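Local coordinates for protein dihydrodipicolinate synthase (Rhodopseudomonas palustris, PDB 3DZ1) that probably acts as a 4-hydroxy-tetrahydrodipicolinate synthase of the DapA family, a pyruvate-dependent lyase of lysine biosynthesis built on a TIM barrel, at residues 99-110 / 131-140; 217-225 / 265-273. All coordinates share one frame; numbering follows the deposited sequence.

Overall arrangement
Following the chain from its N terminus shows how a barrel is built up by local strand pairing and tied to later helices by a longer-range contact. Contact 1 comes first: strand 105-108 leads through helix 117-131 to strand 137-141, and the pairing of the two strands closes one beta-alpha-beta unit of the eight-stranded parallel barrel. Contact 2 opens only later, so the two loops follow in series and neither nest nor cross. It begins at the last barrel strand, 215-218, and is closed after the intervening helices by helix 260-271, which lies against the loop leading into helix 223-234. The centres of contacts 1 and 2 are about 25 Å apart, yet the segments touch inside the barrel, where Met107 SE lies 4.2 Å from Met217 SE.

Contact 1. Residues 99-110 / 131-140; sequences MDAGAAGVMIAP and IGDDVPWVLQ
Met107 and Val138 pair side by side on adjacent strands, and the selenomethionine chain of Met107 runs on along the second strand to Gln140. Its CB and CG lie against Val138, Met107 CG coming 4.0 Å from Val138 CB; Met107 SE passes Gln140 CB at 4.1 Å. The chain is extended until a bend at chi3 (75°) turns Met107 CE onto the Gln140 amide, 3.6 Å from Gln140 OE1. That amide has its NE2 hydrogen-bonded to Glu171, which probably helps to fix its rotation. Beneath these side chains four backbone hydrogen bonds join Val106 N to Pro136 O, Val138 N to Val106 O, Ile108 N to Val138 O and Gln140 N to Ile108 O, the parallel register expected of a right-handed beta-alpha-beta crossover in a TIM barrel. The opposite face of the sheet, carrying Val106, Ile108 and Trp137, packs toward helix 117-131. Here Ile108 CD1 comes within 3.8 Å of Trp137 CE3, meeting the ring obliquely near its six-membered part, and meets Ile131 CD1 tip to tip at 3.9 Å. Val106 CG2 touches Trp137 CB and Val135 CG1. Farther back, Met99, bent at chi2 and chi3, brings CE to 3.6 Å from Pro136 CD.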
loop_
_atom_site.group_PDB
_atom_site.type_symbol
_atom_site.label_atom_id
_atom_site.label_comp_id
_atom_site.label_asym_id
_atom_site.label_seq_id
_atom_site.Cartn_x
_atom_site.Cartn_y
_atom_site.Cartn_z
HETATM N N MSE A 99 24.628 -15.598 -17.706
HETATM C CA MSE A 99 24.686 -16.959 -18.210
HETATM C C MSE A 99 25.937 -17.181 -19.063
HETATM O O MSE A 99 26.600 -18.215 -18.938
HETATM C CB MSE A 99 23.423 -17.291 -19.012
HETATM C CG MSE A 99 22.135 -17.284 -18.185
HETATM SE SE MSE A 99 22.190 -18.389 -16.574
HETATM C CE MSE A 99 22.259 -20.139 -17.401
ATOM N N ASP A 100 26.271 -16.222 -19.924
ATOM C CA ASP A 100 27.466 -16.361 -20.755
ATOM C C ASP A 100 28.714 -16.411 -19.879
ATOM O O ASP A 100 29.706 -17.054 -20.229
ATOM C CB ASP A 100 27.598 -15.197 -21.743
ATOM C CG ASP A 100 26.543 -15.232 -22.834
ATOM O OD1 ASP A 100 26.118 -16.342 -23.218
ATOM O OD2 ASP A 100 26.153 -14.150 -23.320
ATOM N N ALA A 101 28.656 -15.730 -18.739
ATOM C CA ALA A 101 29.775 -15.684 -17.805
ATOM C C ALA A 101 29.961 -16.999 -17.054
ATOM O O ALA A 101 31.071 -17.317 -16.615
ATOM C CB ALA A 101 29.578 -14.545 -16.815
ATOM N N GLY A 102 28.873 -17.755 -16.897
ATOM C CA GLY A 102 28.955 -19.030 -16.203
ATOM C C GLY A 102 27.953 -19.223 -15.077
ATOM O O GLY A 102 28.062 -20.175 -14.297
ATOM N N ALA A 103 26.973 -18.331 -14.984
ATOM C CA ALA A 103 25.966 -18.441 -13.933
ATOM C C ALA A 103 25.150 -19.720 -14.093
ATOM O O ALA A 103 24.995 -20.236 -15.205
ATOM C CB ALA A 103 25.040 -17.224 -13.963
ATOM N N ALA A 104 24.646 -20.237 -12.975
ATOM C CA ALA A 104 23.830 -21.442 -12.998
ATOM C C ALA A 104 22.393 -21.076 -13.376
ATOM O O ALA A 104 21.656 -21.889 -13.935
ATOM C CB ALA A 104 23.857 -22.113 -11.639
ATOM N N GLY A 105 22.010 -19.839 -13.074
ATOM C CA GLY A 105 20.669 -19.375 -13.381
ATOM C C GLY A 105 20.429 -17.995 -12.803
ATOM O O GLY A 105 21.338 -17.394 -12.228
ATOM N N VAL A 106 19.206 -17.492 -12.942
ATOM C CA VAL A 106 18.869 -16.167 -12.435
ATOM C C VAL A 106 17.628 -16.183 -11.547
ATOM O O VAL A 106 16.843 -17.131 -11.578
ATOM C CB VAL A 106 18.642 -15.173 -13.602
ATOM C CG1 VAL A 106 19.863 -15.154 -14.512
ATOM C CG2 VAL A 106 17.396 -15.563 -14.391
HETATM N N MSE A 107 17.453 -15.131 -10.753
HETATM C CA MSE A 107 16.296 -15.037 -9.869
HETATM C C MSE A 107 15.406 -13.881 -10.302
HETATM O O MSE A 107 15.895 -12.807 -10.662
HETATM C CB MSE A 107 16.745 -14.840 -8.415
HETATM C CG MSE A 107 15.590 -14.828 -7.412
HETATM SE SE MSE A 107 16.161 -14.790 -5.541
HETATM C CE MSE A 107 16.724 -12.946 -5.429
ATOM N N ILE A 108 14.096 -14.107 -10.277
ATOM C CA ILE A 108 13.151 -13.074 -10.677
ATOM C C ILE A 108 12.056 -12.873 -9.643
ATOM O O ILE A 108 11.356 -13.819 -9.261
ATOM C CB ILE A 108 12.474 -13.410 -12.032
ATOM C CG1 ILE A 108 13.536 -13.712 -13.091
ATOM C CG2 ILE A 108 11.625 -12.226 -12.495
ATOM C CD1 ILE A 108 12.953 -14.196 -14.414
ATOM N N ALA A 109 11.926 -11.633 -9.188
ATOM C CA ALA A 109 10.903 -11.264 -8.221
ATOM C C ALA A 109 9.890 -10.433 -8.996
ATOM O O ALA A 109 10.234 -9.795 -9.988
ATOM C CB ALA A 109 11.508 -10.438 -7.092
ATOM N N PRO A 110 8.625 -10.435 -8.561
ATOM C CA PRO A 110 7.613 -9.655 -9.272
ATOM C C PRO A 110 7.611 -8.191 -8.847
ATOM O O PRO A 110 8.041 -7.857 -7.741
ATOM C CB PRO A 110 6.317 -10.345 -8.870
ATOM C CG PRO A 110 6.584 -10.672 -7.433
ATOM C CD PRO A 110 8.014 -11.220 -7.472
ATOM N N ILE A 131 14.115 -13.059 -20.886
ATOM C CA ILE A 131 15.427 -13.657 -20.646
ATOM C C ILE A 131 15.711 -14.883 -21.506
ATOM O O ILE A 131 16.866 -15.283 -21.650
ATOM C CB ILE A 131 15.605 -14.074 -19.166
ATOM C CG1 ILE A 131 14.610 -15.181 -18.811
ATOM C CG2 ILE A 131 15.426 -12.865 -18.259
ATOM C CD1 ILE A 131 14.863 -15.821 -17.465
ATOM N N GLY A 132 14.662 -15.475 -22.070
ATOM C CA GLY A 132 14.827 -16.658 -22.897
ATOM C C GLY A 132 14.379 -17.895 -22.143
ATOM O O GLY A 132 14.710 -18.059 -20.969
ATOM N N ASP A 133 13.626 -18.767 -22.805
ATOM C CA ASP A 133 13.129 -19.983 -22.158
ATOM C C ASP A 133 14.223 -20.996 -21.828
ATOM O O ASP A 133 13.966 -22.011 -21.181
ATOM C CB ASP A 133 12.069 -20.654 -23.036
ATOM C CG ASP A 133 10.886 -19.753 -23.310
ATOM O OD1 ASP A 133 10.344 -19.170 -22.348
ATOM O OD2 ASP A 133 10.493 -19.632 -24.489
ATOM N N ASP A 134 15.442 -20.716 -22.269
ATOM C CA ASP A 134 16.566 -21.609 -22.030
ATOM C C ASP A 134 17.302 -21.286 -20.732
ATOM O O ASP A 134 18.180 -22.033 -20.304
ATOM C CB ASP A 134 17.547 -21.528 -23.204
ATOM C CG ASP A 134 18.068 -20.117 -23.435
ATOM O OD1 ASP A 134 17.246 -19.207 -23.671
ATOM O OD2 ASP A 134 19.300 -19.920 -23.386
ATOM N N VAL A 135 16.940 -20.172 -20.109
ATOM C CA VAL A 135 17.589 -19.744 -18.880
ATOM C C VAL A 135 16.902 -20.260 -17.615
ATOM O O VAL A 135 15.744 -19.931 -17.347
ATOM C CB VAL A 135 17.656 -18.200 -18.816
ATOM C CG1 VAL A 135 18.354 -17.751 -17.536
ATOM C CG2 VAL A 135 18.390 -17.667 -20.042
ATOM N N PRO A 136 17.608 -21.089 -16.825
ATOM C CA PRO A 136 17.037 -21.630 -15.587
ATOM C C PRO A 136 16.793 -20.456 -14.651
ATOM O O PRO A 136 17.651 -19.582 -14.525
ATOM C CB PRO A 136 18.144 -22.544 -15.061
ATOM C CG PRO A 136 18.911 -22.922 -16.290
ATOM C CD PRO A 136 18.962 -21.620 -17.048
ATOM N N TRP A 137 15.639 -20.409 -13.997
ATOM C CA TRP A 137 15.402 -19.293 -13.097
ATOM C C TRP A 137 14.725 -19.662 -11.793
ATOM O O TRP A 137 14.156 -20.749 -11.644
ATOM C CB TRP A 137 14.628 -18.174 -13.804
ATOM C CG TRP A 137 13.254 -18.540 -14.274
ATOM C CD1 TRP A 137 12.927 -19.323 -15.345
ATOM C CD2 TRP A 137 12.017 -18.107 -13.699
ATOM N NE1 TRP A 137 11.560 -19.401 -15.474
ATOM C CE2 TRP A 137 10.977 -18.663 -14.475
ATOM C CE3 TRP A 137 11.686 -17.300 -12.601
ATOM C CZ2 TRP A 137 9.627 -18.438 -14.190
ATOM C CZ3 TRP A 137 10.343 -17.076 -12.317
ATOM C CH2 TRP A 137 9.329 -17.645 -13.110
ATOM N N VAL A 138 14.809 -18.732 -10.850
ATOM C CA VAL A 138 14.259 -18.888 -9.513
ATOM C C VAL A 138 13.146 -17.882 -9.250
ATOM O O VAL A 138 13.327 -16.679 -9.447
ATOM C CB VAL A 138 15.364 -18.672 -8.458
ATOM C CG1 VAL A 138 14.806 -18.873 -7.056
ATOM C CG2 VAL A 138 16.527 -19.608 -8.736
ATOM N N LEU A 139 12.000 -18.385 -8.808
ATOM C CA LEU A 139 10.852 -17.535 -8.499
ATOM C C LEU A 139 10.961 -17.074 -7.047
ATOM O O LEU A 139 10.958 -17.899 -6.131
ATOM C CB LEU A 139 9.548 -18.324 -8.692
ATOM C CG LEU A 139 8.244 -17.609 -8.314
ATOM C CD1 LEU A 139 8.087 -16.342 -9.142
ATOM C CD2 LEU A 139 7.068 -18.547 -8.531
ATOM N N GLN A 140 11.072 -15.765 -6.832
ATOM C CA GLN A 140 11.168 -15.242 -5.471
ATOM C C GLN A 140 9.795 -14.841 -4.936
ATOM O O GLN A 140 9.117 -13.987 -5.509
ATOM C CB GLN A 140 12.116 -14.039 -5.405
ATOM C CG GLN A 140 12.116 -13.360 -4.041
ATOM C CD GLN A 140 13.171 -12.283 -3.915
ATOM O OE1 GLN A 140 13.460 -11.568 -4.872
ATOM N NE2 GLN A 140 13.741 -12.150 -2.724
#

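Contact 2. Residues 217-225 / 265-273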
loop_
_atom_site.group_PDB
_atom_site.type_symbol
_atom_site.label_atom_id
_atom_site.label_comp_id
_atom_site.label_asym_id
_atom_site.label_seq_id
_atom_site.Cartn_x
_atom_site.Cartn_y
_atom_site.Cartn_z
HETATM N N MSE A 217 18.388 -20.548 1.348
HETATM C CA MSE A 217 19.076 -19.539 0.554
HETATM C C MSE A 217 19.099 -18.443 1.603
HETATM O O MSE A 217 18.117 -17.718 1.789
HETATM C CB MSE A 217 18.275 -19.098 -0.666
HETATM C CG MSE A 217 19.105 -18.185 -1.562
HETATM SE SE MSE A 217 18.216 -17.608 -3.169
HETATM C CE MSE A 217 18.223 -19.285 -4.109
ATOM N N THR A 218 20.230 -18.346 2.293
ATOM C CA THR A 218 20.380 -17.430 3.412
ATOM C C THR A 218 21.430 -16.332 3.347
ATOM O O THR A 218 22.535 -16.532 2.850
ATOM C CB THR A 218 20.657 -18.245 4.693
ATOM O OG1 THR A 218 20.900 -17.359 5.788
ATOM C CG2 THR A 218 21.874 -19.141 4.495
ATOM N N GLY A 219 21.063 -15.172 3.886
ATOM C CA GLY A 219 21.967 -14.041 3.958
ATOM C C GLY A 219 22.512 -13.954 5.380
ATOM O O GLY A 219 23.248 -13.028 5.719
ATOM N N TYR A 220 22.146 -14.928 6.214
ATOM C CA TYR A 220 22.593 -14.978 7.608
ATOM C C TYR A 220 24.123 -14.995 7.692
ATOM O O TYR A 220 24.782 -15.709 6.928
ATOM C CB TYR A 220 22.009 -16.222 8.289
ATOM C CG TYR A 220 22.344 -16.352 9.759
ATOM C CD1 TYR A 220 22.122 -15.295 10.646
ATOM C CD2 TYR A 220 22.866 -17.541 10.267
ATOM C CE1 TYR A 220 22.415 -15.423 12.005
ATOM C CE2 TYR A 220 23.160 -17.678 11.621
ATOM C CZ TYR A 220 22.933 -16.618 12.484
ATOM O OH TYR A 220 23.224 -16.764 13.822
ATOM N N CYS A 221 24.676 -14.218 8.625
ATOM C CA CYS A 221 26.127 -14.115 8.789
ATOM C C CYS A 221 26.857 -15.384 9.225
ATOM O O CYS A 221 28.082 -15.387 9.346
ATOM C CB CYS A 221 26.480 -12.951 9.733
ATOM S SG CYS A 221 25.703 -12.992 11.356
ATOM N N PHE A 222 26.112 -16.459 9.473
ATOM C CA PHE A 222 26.721 -17.735 9.828
ATOM C C PHE A 222 26.156 -18.806 8.906
ATOM O O PHE A 222 25.515 -19.761 9.349
ATOM C CB PHE A 222 26.460 -18.087 11.291
ATOM C CG PHE A 222 27.363 -17.366 12.248
ATOM C CD1 PHE A 222 28.641 -17.850 12.513
ATOM C CD2 PHE A 222 26.954 -16.180 12.852
ATOM C CE1 PHE A 222 29.503 -17.159 13.367
ATOM C CE2 PHE A 222 27.808 -15.483 13.707
ATOM C CZ PHE A 222 29.085 -15.973 13.965
ATOM N N PRO A 223 26.384 -18.654 7.593
ATOM C CA PRO A 223 25.869 -19.646 6.648
ATOM C C PRO A 223 26.497 -20.997 6.950
ATOM O O PRO A 223 25.898 -22.040 6.690
ATOM C CB PRO A 223 26.289 -19.082 5.293
ATOM C CG PRO A 223 27.570 -18.372 5.615
ATOM C CD PRO A 223 27.236 -17.667 6.907
ATOM N N ASP A 224 27.706 -20.965 7.510
ATOM C CA ASP A 224 28.412 -22.184 7.860
ATOM C C ASP A 224 27.628 -22.999 8.892
ATOM O O ASP A 224 27.612 -24.234 8.834
ATOM C CB ASP A 224 29.839 -21.858 8.359
ATOM C CG ASP A 224 29.875 -20.770 9.433
ATOM O OD1 ASP A 224 29.132 -19.773 9.324
ATOM O OD2 ASP A 224 30.679 -20.899 10.382
HETATM N N MSE A 225 26.950 -22.320 9.815
HETATM C CA MSE A 225 26.175 -23.027 10.824
HETATM C C MSE A 225 24.815 -23.483 10.297
HETATM O O MSE A 225 24.284 -24.495 10.749
HETATM C CB MSE A 225 26.005 -22.160 12.073
HETATM C CG MSE A 225 27.316 -21.886 12.804
HETATM SE SE MSE A 225 28.265 -23.502 13.368
HETATM C CE MSE A 225 29.501 -23.662 11.897
ATOM N N ARG A 265 24.689 -7.792 9.171
ATOM C CA ARG A 265 25.417 -8.762 8.350
ATOM C C ARG A 265 26.836 -8.313 8.047
ATOM O O ARG A 265 27.795 -9.044 8.281
ATOM C CB ARG A 265 24.726 -8.973 7.001
ATOM C CG ARG A 265 23.401 -9.694 7.041
ATOM C CD ARG A 265 22.819 -9.770 5.633
ATOM N NE ARG A 265 21.514 -10.418 5.603
ATOM C CZ ARG A 265 20.430 -9.956 6.218
ATOM N NH1 ARG A 265 20.487 -8.836 6.917
ATOM N NH2 ARG A 265 19.284 -10.615 6.130
ATOM N N LYS A 266 26.962 -7.116 7.485
ATOM C CA LYS A 266 28.272 -6.598 7.126
ATOM C C LYS A 266 29.181 -6.379 8.327
ATOM O O LYS A 266 30.393 -6.580 8.236
ATOM C CB LYS A 266 28.119 -5.315 6.306
ATOM C CG LYS A 266 27.673 -5.595 4.866
ATOM C CD LYS A 266 27.824 -4.373 3.974
ATOM C CE LYS A 266 27.787 -4.766 2.507
ATOM N NZ LYS A 266 28.069 -3.609 1.615
ATOM N N TYR A 267 28.599 -5.979 9.452
ATOM C CA TYR A 267 29.373 -5.772 10.669
ATOM C C TYR A 267 29.995 -7.103 11.104
ATOM O O TYR A 267 31.185 -7.178 11.402
ATOM C CB TYR A 267 28.469 -5.234 11.783
ATOM C CG TYR A 267 29.118 -5.218 13.151
ATOM C CD1 TYR A 267 30.170 -4.350 13.437
ATOM C CD2 TYR A 267 28.691 -6.087 14.156
ATOM C CE1 TYR A 267 30.784 -4.348 14.694
ATOM C CE2 TYR A 267 29.296 -6.095 15.413
ATOM C CZ TYR A 267 30.342 -5.225 15.674
ATOM O OH TYR A 267 30.948 -5.236 16.907
ATOM N N VAL A 268 29.188 -8.157 11.132
ATOM C CA VAL A 268 29.676 -9.470 11.546
ATOM C C VAL A 268 30.651 -10.094 10.543
ATOM O O VAL A 268 31.677 -10.653 10.933
ATOM C CB VAL A 268 28.503 -10.449 11.785
ATOM C CG1 VAL A 268 29.039 -11.826 12.147
ATOM C CG2 VAL A 268 27.611 -9.927 12.910
ATOM N N LEU A 269 30.337 -9.996 9.257
ATOM C CA LEU A 269 31.209 -10.567 8.235
ATOM C C LEU A 269 32.586 -9.907 8.272
ATOM O O LEU A 269 33.591 -10.530 7.930
ATOM C CB LEU A 269 30.581 -10.411 6.847
ATOM C CG LEU A 269 29.327 -11.259 6.611
ATOM C CD1 LEU A 269 28.683 -10.882 5.284
ATOM C CD2 LEU A 269 29.704 -12.734 6.625
ATOM N N LYS A 270 32.629 -8.645 8.687
ATOM C CA LYS A 270 33.898 -7.929 8.785
ATOM C C LYS A 270 34.633 -8.463 10.011
ATOM O O LYS A 270 35.830 -8.742 9.967
ATOM C CB LYS A 270 33.654 -6.424 8.946
ATOM C CG LYS A 270 34.928 -5.604 9.116
ATOM C CD LYS A 270 34.607 -4.154 9.441
ATOM C CE LYS A 270 35.864 -3.374 9.800
ATOM N NZ LYS A 270 35.527 -2.029 10.360
ATOM N N LYS A 271 33.894 -8.606 11.106
ATOM C CA LYS A 271 34.446 -9.113 12.354
ATOM C C LYS A 271 34.973 -10.534 12.152
ATOM O O LYS A 271 35.911 -10.961 12.833
ATOM C CB LYS A 271 33.361 -9.089 13.434
ATOM C CG LYS A 271 33.804 -9.582 14.793
ATOM C CD LYS A 271 32.665 -9.493 15.811
ATOM C CE LYS A 271 32.326 -8.049 16.159
ATOM N NZ LYS A 271 33.461 -7.382 16.858
ATOM N N ARG A 272 34.372 -11.266 11.215
ATOM C CA ARG A 272 34.809 -12.627 10.931
ATOM C C ARG A 272 35.996 -12.649 9.965
ATOM O O ARG A 272 36.495 -13.717 9.607
ATOM C CB ARG A 272 33.655 -13.457 10.360
ATOM C CG ARG A 272 32.512 -13.671 11.339
ATOM C CD ARG A 272 31.547 -14.738 10.850
ATOM N NE ARG A 272 32.140 -16.071 10.905
ATOM C CZ ARG A 272 31.544 -17.179 10.472
ATOM N NH1 ARG A 272 30.329 -17.120 9.947
ATOM N NH2 ARG A 272 32.165 -18.347 10.567
ATOM N N GLY A 273 36.433 -11.464 9.543
ATOM C CA GLY A 273 37.568 -11.363 8.642
ATOM C C GLY A 273 37.277 -11.598 7.171
ATOM O O GLY A 273 38.209 -11.763 6.382
HETATM O O HOH W 1 18.863 -13.928 5.219
#
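Arg272 and Asp224 form the charged part of this contact, a two-pronged salt bridge in which the guanidinium group meets the carboxylate end-on. Arg272 NH1 is 3.0 Å from Asp224 OD1, and Arg272 NH2 equally far from Asp224 OD2, but the planes are turned 35° apart and both oxygens are met from above the carboxylate plane. Arg272 NH1 also donates to the backbone: Cys221 O accepts at 2.9 Å, on a lone pair and in the guanidinium plane. The bend at chi3 (70°) turns the guanidinium from the line of the chain, where it meets Asp224 and Cys221 O.

The same guanidinium is also covered on one face by Phe222, whose CE1 lies 3.4 Å above the centre of the Arg272 group, with the planes 23° apart. Were Arg272 an alanine, the Asp224 carboxylate would probably lose its charged mate, Cys221 O its donor and the Phe222 ring its flat neighbour.

Apolar contact is supplied by Cys221, whose SG rests 3.6 Å from Val268 CG1, while the Phe222 ring also approaches that methyl group.

The remaining polar link is at Gly219, whose N donates to a water that is only weakly bonded to Arg265 NH2; the NE of this arginine forms a salt bridge with Glu255. In the preceding strand, Thr218 OG1 accepts from Tyr220 N in an ST turn. The whole joins the C-terminal helical region to the loop after the last strand of a TIM barrel, a strand that carries Met217, predicted to bind pyruvate.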